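Local coordinates for protein AdeR (Acinetobacter baumannii, PDB 5X5L) that binds DNA of an intercistronic region through its C-terminal OmpR/PhoB-type winged-helix domain, probably as a two-component response regulator of transcription, at residues C[49-54]-C[68-73]. Sequence-based numbering, arbitrary orientation.
With nucleotides of chain J; nucleotides of chain I.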
loop_
_atom_site.group_PDB
_atom_site.type_symbol
_atom_site.label_atom_id
_atom_site.label_comp_id
_atom_site.label_asym_id
_atom_site.label_seq_id
_atom_site.Cartn_x
_atom_site.Cartn_y
_atom_site.Cartn_z
ATOM N N PHE C 49 12.075 -2.769 -29.787
ATOM C CA PHE C 49 11.358 -1.512 -29.565
ATOM C C PHE C 49 12.199 -0.381 -30.102
ATOM O O PHE C 49 13.402 -0.354 -29.870
ATOM C CB PHE C 49 11.098 -1.299 -28.074
ATOM C CG PHE C 49 10.166 -2.315 -27.488
ATOM C CD1 PHE C 49 10.629 -3.556 -27.065
ATOM C CD2 PHE C 49 8.815 -2.045 -27.396
ATOM C CE1 PHE C 49 9.772 -4.496 -26.540
ATOM C CE2 PHE C 49 7.938 -2.986 -26.870
ATOM C CZ PHE C 49 8.422 -4.217 -26.433
ATOM N N THR C 50 11.583 0.547 -30.824
ATOM C CA THR C 50 12.296 1.732 -31.300
ATOM C C THR C 50 12.453 2.718 -30.139
ATOM O O THR C 50 11.835 2.578 -29.083
ATOM C CB THR C 50 11.556 2.440 -32.461
ATOM O OG1 THR C 50 10.233 2.823 -32.051
ATOM C CG2 THR C 50 11.402 1.528 -33.645
ATOM N N ARG C 51 13.302 3.711 -30.346
ATOM C CA ARG C 51 13.513 4.766 -29.360
ATOM C C ARG C 51 12.243 5.593 -29.191
ATOM O O ARG C 51 11.920 5.995 -28.079
ATOM C CB ARG C 51 14.700 5.651 -29.746
ATOM C CG ARG C 51 16.023 4.912 -29.686
ATOM C CD ARG C 51 17.167 5.690 -30.297
ATOM N NE ARG C 51 18.461 5.147 -29.933
ATOM C CZ ARG C 51 19.065 4.106 -30.508
ATOM N NH1 ARG C 51 18.502 3.451 -31.513
ATOM N NH2 ARG C 51 20.257 3.713 -30.059
ATOM N N GLY C 52 11.531 5.825 -30.290
ATOM C CA GLY C 52 10.246 6.519 -30.266
ATOM C C GLY C 52 9.194 5.825 -29.418
ATOM O O GLY C 52 8.428 6.493 -28.707
ATOM N N GLU C 53 9.146 4.493 -29.488
ATOM C CA GLU C 53 8.214 3.707 -28.672
ATOM C C GLU C 53 8.563 3.760 -27.197
ATOM O O GLU C 53 7.683 3.940 -26.361
ATOM C CB GLU C 53 8.178 2.246 -29.109
ATOM C CG GLU C 53 7.562 2.013 -30.472
ATOM C CD GLU C 53 7.565 0.552 -30.849
ATOM O OE1 GLU C 53 8.649 -0.052 -30.951
ATOM O OE2 GLU C 53 6.471 -0.012 -31.016
ATOM N N LEU C 54 9.843 3.597 -26.879
ATOM C CA LEU C 54 10.313 3.678 -25.494
ATOM C C LEU C 54 10.080 5.071 -24.897
ATOM O O LEU C 54 9.696 5.181 -23.733
ATOM C CB LEU C 54 11.789 3.296 -25.396
ATOM C CG LEU C 54 12.112 1.834 -25.739
ATOM C CD1 LEU C 54 13.617 1.646 -25.926
ATOM C CD2 LEU C 54 11.578 0.889 -24.674
ATOM N N THR C 68 18.532 10.473 -25.276
ATOM C CA THR C 68 18.140 10.381 -23.856
ATOM C C THR C 68 17.538 9.018 -23.500
ATOM O O THR C 68 17.732 8.523 -22.400
ATOM C CB THR C 68 17.178 11.514 -23.457
ATOM O OG1 THR C 68 17.858 12.761 -23.583
ATOM C CG2 THR C 68 16.699 11.373 -22.022
ATOM N N VAL C 69 16.778 8.434 -24.421
ATOM C CA VAL C 69 16.345 7.037 -24.302
ATOM C C VAL C 69 17.525 6.102 -24.076
ATOM O O VAL C 69 17.459 5.274 -23.197
ATOM C CB VAL C 69 15.631 6.528 -25.602
ATOM C CG1 VAL C 69 15.149 5.084 -25.422
ATOM C CG2 VAL C 69 14.493 7.442 -26.028
ATOM N N ASP C 70 18.583 6.247 -24.859
ATOM C CA ASP C 70 19.775 5.405 -24.748
ATOM C C ASP C 70 20.338 5.452 -23.328
ATOM O O ASP C 70 20.673 4.407 -22.759
ATOM C CB ASP C 70 20.892 5.806 -25.739
ATOM C CG ASP C 70 20.455 5.811 -27.192
ATOM O OD1 ASP C 70 19.247 5.631 -27.473
ATOM O OD2 ASP C 70 21.337 5.986 -28.064
ATOM N N SER C 71 20.394 6.653 -22.752
ATOM C CA SER C 71 20.954 6.819 -21.411
ATOM C C SER C 71 20.100 6.142 -20.340
ATOM O O SER C 71 20.650 5.546 -19.411
ATOM C CB SER C 71 21.149 8.299 -21.072
ATOM O OG SER C 71 22.149 8.470 -20.090
ATOM N N HIS C 72 18.771 6.208 -20.467
ATOM C CA HIS C 72 17.902 5.488 -19.529
ATOM C C HIS C 72 18.117 3.986 -19.608
ATOM O O HIS C 72 18.120 3.304 -18.585
ATOM C CB HIS C 72 16.415 5.797 -19.724
ATOM C CG HIS C 72 16.004 7.153 -19.240
ATOM N ND1 HIS C 72 15.870 7.459 -17.899
ATOM C CD2 HIS C 72 15.656 8.266 -19.917
ATOM C CE1 HIS C 72 15.486 8.715 -17.775
ATOM N NE2 HIS C 72 15.348 9.227 -18.986
ATOM N N VAL C 73 18.297 3.483 -20.832
ATOM C CA VAL C 73 18.515 2.055 -21.071
ATOM C C VAL C 73 19.869 1.648 -20.514
ATOM O O VAL C 73 19.973 0.596 -19.890
ATOM C CB VAL C 73 18.396 1.703 -22.575
ATOM C CG1 VAL C 73 18.799 0.262 -22.859
ATOM C CG2 VAL C 73 16.966 1.946 -23.067
ATOM P P DC J 16 13.101 12.560 -19.472
ATOM O OP1 DC J 16 11.799 12.993 -20.042
ATOM O OP2 DC J 16 13.537 11.151 -19.601
ATOM O "O5'" DC J 16 14.244 13.484 -20.067
ATOM C "C5'" DC J 16 14.130 14.911 -20.008
ATOM C "C4'" DC J 16 15.507 15.515 -20.122
ATOM O "O4'" DC J 16 16.344 14.971 -19.086
ATOM C "C3'" DC J 16 16.213 15.186 -21.434
ATOM O "O3'" DC J 16 16.080 16.287 -22.335
ATOM C "C2'" DC J 16 17.645 14.863 -21.023
ATOM C "C1'" DC J 16 17.685 15.059 -19.519
ATOM N N1 DC J 16 18.468 14.072 -18.751
ATOM C C2 DC J 16 19.586 14.507 -18.034
ATOM O O2 DC J 16 19.920 15.698 -18.112
ATOM N N3 DC J 16 20.285 13.617 -17.294
ATOM C C4 DC J 16 19.902 12.338 -17.251
ATOM N N4 DC J 16 20.625 11.492 -16.515
ATOM C C5 DC J 16 18.762 11.869 -17.966
ATOM C C6 DC J 16 18.078 12.763 -18.690
ATOM P P DC J 17 16.614 16.166 -23.826
ATOM O OP1 DC J 17 15.922 17.174 -24.661
ATOM O OP2 DC J 17 16.564 14.742 -24.225
ATOM O "O5'" DC J 17 18.123 16.633 -23.681
ATOM C "C5'" DC J 17 18.451 17.908 -23.107
ATOM C "C4'" DC J 17 19.941 17.991 -22.882
ATOM O "O4'" DC J 17 20.329 17.014 -21.890
ATOM C "C3'" DC J 17 20.780 17.705 -24.130
ATOM O "O3'" DC J 17 21.563 18.869 -24.415
ATOM C "C2'" DC J 17 21.542 16.432 -23.793
ATOM C "C1'" DC J 17 21.536 16.391 -22.280
ATOM N N1 DC J 17 21.563 15.054 -21.653
ATOM C C2 DC J 17 22.486 14.804 -20.634
ATOM O O2 DC J 17 23.296 15.689 -20.326
ATOM N N3 DC J 17 22.491 13.594 -20.029
ATOM C C4 DC J 17 21.604 12.664 -20.388
ATOM N N4 DC J 17 21.646 11.484 -19.768
ATOM C C5 DC J 17 20.631 12.906 -21.401
ATOM C C6 DC J 17 20.642 14.105 -21.996
ATOM P P DG I 5 22.321 3.360 -33.076
ATOM O OP1 DG I 5 21.262 2.326 -33.005
ATOM O OP2 DG I 5 21.944 4.797 -33.087
ATOM O "O5'" DG I 5 23.325 3.032 -31.889
ATOM C "C5'" DG I 5 23.939 1.733 -31.802
ATOM C "C4'" DG I 5 24.644 1.543 -30.478
ATOM O "O4'" DG I 5 25.801 2.407 -30.435
ATOM C "C3'" DG I 5 23.838 1.856 -29.211
ATOM O "O3'" DG I 5 24.154 0.851 -28.237
ATOM C "C2'" DG I 5 24.292 3.261 -28.854
ATOM C "C1'" DG I 5 25.742 3.248 -29.293
ATOM N N9 DG I 5 26.305 4.542 -29.669
ATOM C C8 DG I 5 25.810 5.452 -30.576
ATOM N N7 DG I 5 26.567 6.509 -30.708
ATOM C C5 DG I 5 27.638 6.270 -29.860
ATOM C C6 DG I 5 28.789 7.055 -29.589
ATOM O O6 DG I 5 29.101 8.159 -30.057
ATOM N N1 DG I 5 29.621 6.436 -28.658
ATOM C C2 DG I 5 29.379 5.214 -28.071
ATOM N N2 DG I 5 30.301 4.778 -27.199
ATOM N N3 DG I 5 28.313 4.471 -28.321
ATOM C C4 DG I 5 27.494 5.055 -29.220
#
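With CG of Arg-51 anti to its carbonyl carbon (chi1 -67°) and the chain extended from there to NE, the guanidinium reaches Asp-70, whose CG is likewise anti to its own carbonyl carbon (chi1 -56°). The salt bridge is side-on: Arg-51 NE meets the syn lone pair of Asp-70 OD1 at 2.6 Å, while Arg-51 NH2 reaches Asp-70 OD2 at 3.2 Å from above the carboxylate, the two planes lying 59° apart. Arg-51 NH1 makes a weak hydrogen bond of 3.3 Å to OP1 of DG5 of chain I, a geometry consistent with Asp-70 orienting the guanidinium toward the backbone phosphate. One residue back along the helix, Val-69 divides its two methyls: CG2 lies 3.6 Å from Arg-51 O, and CG1 packs 3.8 Å from Leu-54 CD1. On the DNA-facing side of 68-73, His-72 NE2 donates to OP2 of DC16 of chain J at 2.7 Å, and Thr-68 OG1 hydrogen-bonds to OP2 of DC17 of chain J. A capping box of Thr-50 and Glu-53 starts helix 51-58. Arg-67 also pairs with Asp-70. Helix 51-58 and recognition helix 66-81, joined by a loop, form the winged-helix fold's helix-turn-helix variant, with Tyr-97 of strand 96-98 touching Arg-51, Leu-54, Asp-70 and Val-73, and Met-41 of helix 32-41 meeting Leu-54.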